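Local coordinates for oxidoreductase, short chain dehydrogenase/reductase family protein (Bifidobacterium adolescentis L2-32, PDB 6OW4) that catalyses the NADH-dependent interconversion of 20-keto and 20beta-hydroxy steroids as a 20beta-hydroxysteroid dehydrogenase of the short-chain dehydrogenase/reductase family, at residues P134-D137 with Q138-E142; R147-N150 with I151-G155. All coordinates share one frame; numbering follows the deposited sequence.

Interaction 1: P134-D137 with Q138-E142; sequences PGDD and QDATE
From D137 to A140 the chain folds through a type I beta turn, closed by the bond from A140 N to D137 O at 3.1 Å, while just before it D136 forms the centre of an inverse gamma turn. Behind the turn, the CA-H of A140 is directed at G135 O, with A140 CA 3.5 Å from that oxygen. A water lies between the two arms, 2.7 Å from G135 O and 3.0 Å from D139 O. D137 CG stands between the backbone N and the carbonyl carbon (chi1 64°), bringing the carboxylate over Q138 N and D139 N; its OD1 meets a second water at 2.7 Å. Beside it Q138, bent at chi2, passes obliquely, with OE1 3.5 Å from D137 CB and the amide and carboxylate planes 53° apart; this OE1 also has a weak hydrogen bond to Y213 of the second subunit. D137 OD2 and D139 OD2 approach to 4.5 Å, a proximity of like charges probably eased by R168 of the second subunit, which forms a salt bridge with D139. The carboxylate of D136 instead accepts from the backbone N atoms of A199 and Y200, the latter an NAD-binding residue. Leading to T141 at the helix N-cap, this loop belongs to the beta-alpha-beta crossover of the Rossmann fold, between strand 124-127 and helix 142-170.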
ATOM      1  N   PRO F 134      15.437   1.502 -23.991  1.00 27.34           N
ATOM      2  CA  PRO F 134      15.488   0.108 -24.443  1.00 27.10           C
ATOM      3  C   PRO F 134      16.513  -0.755 -23.687  1.00 26.27           C
ATOM      4  O   PRO F 134      17.543  -0.237 -23.301  1.00 25.05           O
ATOM      5  CB  PRO F 134      15.891   0.225 -25.921  1.00 27.69           C
ATOM      6  CG  PRO F 134      15.433   1.609 -26.321  1.00 27.59           C
ATOM      7  CD  PRO F 134      15.665   2.455 -25.089  1.00 27.31           C
ATOM      8  N   GLY F 135      16.201  -2.043 -23.504  1.00 26.69           N
ATOM      9  CA  GLY F 135      17.030  -3.018 -22.768  1.00 26.24           C
ATOM     10  C   GLY F 135      16.951  -2.821 -21.261  1.00 25.64           C
ATOM     11  O   GLY F 135      17.939  -3.144 -20.577  1.00 24.40           O
ATOM     12  N   ASP F 136      15.812  -2.332 -20.758  1.00 25.86           N
ATOM     13  CA  ASP F 136      15.583  -2.000 -19.325  1.00 26.15           C
ATOM     14  C   ASP F 136      14.991  -3.227 -18.623  1.00 25.50           C
ATOM     15  O   ASP F 136      13.907  -3.107 -18.027  1.00 25.41           O
ATOM     16  CB  ASP F 136      14.692  -0.759 -19.189  1.00 25.97           C
ATOM     17  CG  ASP F 136      14.511  -0.257 -17.766  1.00 25.61           C
ATOM     18  OD1 ASP F 136      15.257  -0.717 -16.879  1.00 25.98           O
ATOM     19  OD2 ASP F 136      13.621   0.593 -17.553  1.00 25.76           O
ATOM     20  N   ASP F 137      15.689  -4.364 -18.691  1.00 26.41           N
ATOM     21  CA  ASP F 137      15.238  -5.666 -18.133  1.00 26.15           C
ATOM     22  C   ASP F 137      16.155  -6.032 -16.958  1.00 26.05           C
ATOM     23  O   ASP F 137      16.791  -5.109 -16.409  1.00 25.09           O
ATOM     24  CB  ASP F 137      15.172  -6.733 -19.234  1.00 26.96           C
ATOM     25  CG  ASP F 137      16.510  -7.070 -19.871  1.00 27.53           C
ATOM     26  OD1 ASP F 137      17.403  -6.201 -19.862  1.00 27.95           O
ATOM     27  OD2 ASP F 137      16.645  -8.200 -20.381  1.00 28.47           O
ATOM     28  N   GLN F 138      16.202  -7.314 -16.577  1.00 26.11           N
ATOM     29  CA  GLN F 138      17.038  -7.824 -15.454  1.00 26.53           C
ATOM     30  C   GLN F 138      18.519  -7.553 -15.752  1.00 26.97           C
ATOM     31  O   GLN F 138      19.278  -7.331 -14.787  1.00 26.81           O
ATOM     32  CB  GLN F 138      16.771  -9.311 -15.185  1.00 26.28           C
ATOM     33  CG  GLN F 138      17.168 -10.253 -16.317  1.00 26.58           C
ATOM     34  CD  GLN F 138      16.083 -10.449 -17.347  1.00 26.44           C
ATOM     35  OE1 GLN F 138      15.085  -9.732 -17.380  1.00 25.59           O
ATOM     36  NE2 GLN F 138      16.277 -11.431 -18.213  1.00 27.04           N
ATOM     37  N   ASP F 139      18.897  -7.550 -17.038  1.00 27.47           N
ATOM     38  CA  ASP F 139      20.284  -7.318 -17.527  1.00 27.35           C
ATOM     39  C   ASP F 139      20.435  -5.878 -18.033  1.00 26.82           C
ATOM     40  O   ASP F 139      21.193  -5.673 -19.000  1.00 27.00           O
ATOM     41  CB  ASP F 139      20.639  -8.319 -18.627  1.00 27.36           C
ATOM     42  CG  ASP F 139      20.670  -9.751 -18.135  1.00 27.77           C
ATOM     43  OD1 ASP F 139      21.321  -9.991 -17.100  1.00 28.72           O
ATOM     44  OD2 ASP F 139      20.039 -10.609 -18.784  1.00 27.93           O
ATOM     45  N   ALA F 140      19.754  -4.916 -17.403  1.00 26.45           N
ATOM     46  CA  ALA F 140      19.905  -3.469 -17.684  1.00 26.75           C
ATOM     47  C   ALA F 140      21.352  -3.066 -17.382  1.00 26.97           C
ATOM     48  O   ALA F 140      21.786  -3.235 -16.224  1.00 26.92           O
ATOM     49  CB  ALA F 140      18.920  -2.667 -16.867  1.00 26.83           C
ATOM     50  N   THR F 141      22.075  -2.579 -18.396  1.00 26.89           N
ATOM     51  CA  THR F 141      23.509  -2.191 -18.310  1.00 27.06           C
ATOM     52  C   THR F 141      23.637  -0.913 -17.473  1.00 26.12           C
ATOM     53  O   THR F 141      22.601  -0.273 -17.202  1.00 26.74           O
ATOM     54  CB  THR F 141      24.124  -2.015 -19.705  1.00 26.62           C
ATOM     55  OG1 THR F 141      23.420  -0.972 -20.381  1.00 26.59           O
ATOM     56  CG2 THR F 141      24.078  -3.280 -20.534  1.00 26.39           C
ATOM     57  N   GLU F 142      24.867  -0.570 -17.077  1.00 26.09           N
ATOM     58  CA  GLU F 142      25.195   0.664 -16.315  1.00 25.26           C
ATOM     59  C   GLU F 142      24.669   1.887 -17.077  1.00 25.52           C
ATOM     60  O   GLU F 142      24.104   2.783 -16.426  1.00 24.92           O
ATOM     61  CB  GLU F 142      26.704   0.762 -16.093  1.00 25.45           C
ATOM     62  CG  GLU F 142      27.224  -0.209 -15.048  1.00 25.06           C
ATOM     63  CD  GLU F 142      26.833   0.121 -13.616  1.00 24.83           C
ATOM     64  OE1 GLU F 142      26.587   1.309 -13.322  1.00 24.65           O
ATOM     65  OE2 GLU F 142      26.783  -0.814 -12.795  1.00 25.02           O
TER
HETATM   66  O   HOH W   1      20.466  -3.715 -21.142  1.00 14.99           O
HETATM   67  O   HOH W   2      19.313  -6.070 -21.818  1.00 14.01           O

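Interaction 2: R147-N150 with I151-G155; sequences RTIN and INLNG
R147 and T148 open the exchange between successive helical turns in the regular i to i+4 way: R147 O accepts from I151 N at 3.2 Å and T148 O from N152 N at 2.8 Å. At I149 the pattern widens. Its carbonyl takes two donors, L153 N weakly at 3.1 Å and N154 N at 3.0 Å in a nearly straight bond (N-H...O 171°), and N150 O then receives G155 N at 3.0 Å, again five residues on. This is a pi-type turn inside helix 142-170, and it falls beside N152, at the place where short-chain dehydrogenases commonly carry an asparagine in a distorted part of this helix near the cofactor. The amide of N152 is used at both ends: OD1 accepts from V131 N and ND2 bonds T203 OG1, so the group joins a loop by the NAD site to helix 198-217. Replacing it with a leucine would probably leave V131 N without that acceptor and T203 OG1 without its mate. With T148 OG1 beside the backbone N (chi1 -49°), CG2 lies anti to it, 3.4 Å from N152 ND2, and OG1 bonds V144 O. N154 OD1 reaches W145 of the second subunit, while its ND2 lies alongside N150 OD1, the amide planes 38° apart. I151, which touches NAD, lays CD1 over one face of the R147 guanidinium, 4.2 Å above its plane.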
ATOM      1  N   ARG F 147      21.219   6.244 -17.175  1.00 25.43           N
ATOM      2  CA  ARG F 147      20.505   7.128 -18.137  1.00 27.48           C
ATOM      3  C   ARG F 147      19.075   7.371 -17.635  1.00 27.45           C
ATOM      4  O   ARG F 147      18.635   8.537 -17.673  1.00 28.04           O
ATOM      5  CB  ARG F 147      20.506   6.520 -19.543  1.00 28.91           C
ATOM      6  CG  ARG F 147      19.804   7.374 -20.589  1.00 30.57           C
ATOM      7  CD  ARG F 147      20.178   6.992 -22.007  1.00 32.15           C
ATOM      8  NE  ARG F 147      19.817   8.053 -22.938  1.00 34.45           N
ATOM      9  CZ  ARG F 147      18.606   8.240 -23.460  1.00 36.16           C
ATOM     10  NH1 ARG F 147      17.606   7.427 -23.162  1.00 37.02           N
ATOM     11  NH2 ARG F 147      18.399   9.248 -24.291  1.00 38.40           N
ATOM     12  N   THR F 148      18.395   6.314 -17.173  1.00 26.24           N
ATOM     13  CA  THR F 148      17.001   6.343 -16.646  1.00 25.90           C
ATOM     14  C   THR F 148      16.959   7.112 -15.317  1.00 25.14           C
ATOM     15  O   THR F 148      16.067   7.973 -15.163  1.00 24.46           O
ATOM     16  CB  THR F 148      16.445   4.923 -16.474  1.00 25.91           C
ATOM     17  OG1 THR F 148      16.684   4.205 -17.684  1.00 27.03           O
ATOM     18  CG2 THR F 148      14.966   4.898 -16.151  1.00 25.62           C
ATOM     19  N   ILE F 149      17.879   6.803 -14.396  1.00 24.91           N
ATOM     20  CA  ILE F 149      17.977   7.441 -13.047  1.00 24.59           C
ATOM     21  C   ILE F 149      18.241   8.941 -13.236  1.00 25.18           C
ATOM     22  O   ILE F 149      17.566   9.751 -12.577  1.00 24.40           O
ATOM     23  CB  ILE F 149      19.071   6.778 -12.181  1.00 24.93           C
ATOM     24  CG1 ILE F 149      18.913   5.256 -12.069  1.00 24.48           C
ATOM     25  CG2 ILE F 149      19.148   7.433 -10.809  1.00 24.97           C
ATOM     26  CD1 ILE F 149      17.494   4.762 -11.940  1.00 24.05           C
ATOM     27  N   ASN F 150      19.190   9.293 -14.107  1.00 25.56           N
ATOM     28  CA  ASN F 150      19.639  10.693 -14.332  1.00 26.67           C
ATOM     29  C   ASN F 150      18.476  11.526 -14.884  1.00 26.77           C
ATOM     30  O   ASN F 150      18.330  12.686 -14.456  1.00 27.17           O
ATOM     31  CB  ASN F 150      20.861  10.753 -15.251  1.00 27.25           C
ATOM     32  CG  ASN F 150      22.127  10.269 -14.576  1.00 27.87           C
ATOM     33  OD1 ASN F 150      22.184  10.155 -13.353  1.00 27.40           O
ATOM     34  ND2 ASN F 150      23.147   9.980 -15.366  1.00 28.79           N
ATOM     35  N   ILE F 151      17.681  10.959 -15.793  1.00 27.08           N
ATOM     36  CA  ILE F 151      16.543  11.672 -16.444  1.00 27.78           C
ATOM     37  C   ILE F 151      15.340  11.661 -15.493  1.00 27.06           C
ATOM     38  O   ILE F 151      14.965  12.746 -15.012  1.00 27.23           O
ATOM     39  CB  ILE F 151      16.226  11.067 -17.827  1.00 28.61           C
ATOM     40  CG1 ILE F 151      17.403  11.251 -18.789  1.00 28.81           C
ATOM     41  CG2 ILE F 151      14.939  11.651 -18.396  1.00 28.93           C
ATOM     42  CD1 ILE F 151      17.338  10.394 -20.031  1.00 29.09           C
ATOM     43  N   ASN F 152      14.782  10.478 -15.214  1.00 25.98           N
ATOM     44  CA  ASN F 152      13.490  10.307 -14.492  1.00 25.17           C
ATOM     45  C   ASN F 152      13.603  10.853 -13.063  1.00 25.39           C
ATOM     46  O   ASN F 152      12.777  11.710 -12.706  1.00 25.89           O
ATOM     47  CB  ASN F 152      13.023   8.848 -14.486  1.00 24.50           C
ATOM     48  CG  ASN F 152      12.605   8.349 -15.853  1.00 24.43           C
ATOM     49  OD1 ASN F 152      12.490   9.125 -16.801  1.00 24.65           O
ATOM     50  ND2 ASN F 152      12.369   7.053 -15.967  1.00 24.72           N
ATOM     51  N   LEU F 153      14.575  10.382 -12.277  1.00 24.76           N
ATOM     52  CA  LEU F 153      14.667  10.675 -10.820  1.00 23.99           C
ATOM     53  C   LEU F 153      15.362  12.022 -10.587  1.00 23.93           C
ATOM     54  O   LEU F 153      14.745  12.899  -9.954  1.00 24.63           O
ATOM     55  CB  LEU F 153      15.415   9.538 -10.115  1.00 23.23           C
ATOM     56  CG  LEU F 153      15.503   9.654  -8.594  1.00 23.35           C
ATOM     57  CD1 LEU F 153      14.129   9.881  -7.977  1.00 23.22           C
ATOM     58  CD2 LEU F 153      16.155   8.416  -8.001  1.00 23.51           C
ATOM     59  N   ASN F 154      16.602  12.172 -11.058  1.00 24.19           N
ATOM     60  CA  ASN F 154      17.444  13.374 -10.807  1.00 24.60           C
ATOM     61  C   ASN F 154      16.835  14.570 -11.546  1.00 24.44           C
ATOM     62  O   ASN F 154      16.691  15.635 -10.917  1.00 24.37           O
ATOM     63  CB  ASN F 154      18.911  13.142 -11.186  1.00 24.82           C
ATOM     64  CG  ASN F 154      19.593  12.098 -10.324  1.00 24.46           C
ATOM     65  OD1 ASN F 154      18.964  11.482  -9.465  1.00 23.74           O
ATOM     66  ND2 ASN F 154      20.879  11.885 -10.550  1.00 24.85           N
ATOM     67  N   GLY F 155      16.480  14.391 -12.823  1.00 24.50           N
ATOM     68  CA  GLY F 155      15.840  15.427 -13.655  1.00 25.68           C
ATOM     69  C   GLY F 155      14.600  15.989 -12.980  1.00 26.24           C
ATOM     70  O   GLY F 155      14.533  17.219 -12.798  1.00 27.66           O
TER

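How the interactions relate
Interaction 1 precedes interaction 2 along the chain, and both serve one crossover: residues 134-141 form the loop and E142 begins helix 142-170, whereas 147-155 lie farther along that helix. The loop is partly buried and remote from the chain's centre; its chemistry is that of turns and waters, with the carboxylates of D139 and E142 met by arginines of the second subunit. The helical contact is buried, and the N152 amide and N154 OD1 find protein partners. Their nearest atoms stay about 5 Å apart, yet both meet helix 198-217, D136 at its first turn and N152 farther along. Against the second subunit, interaction 2 relies mainly on isoleucine packing.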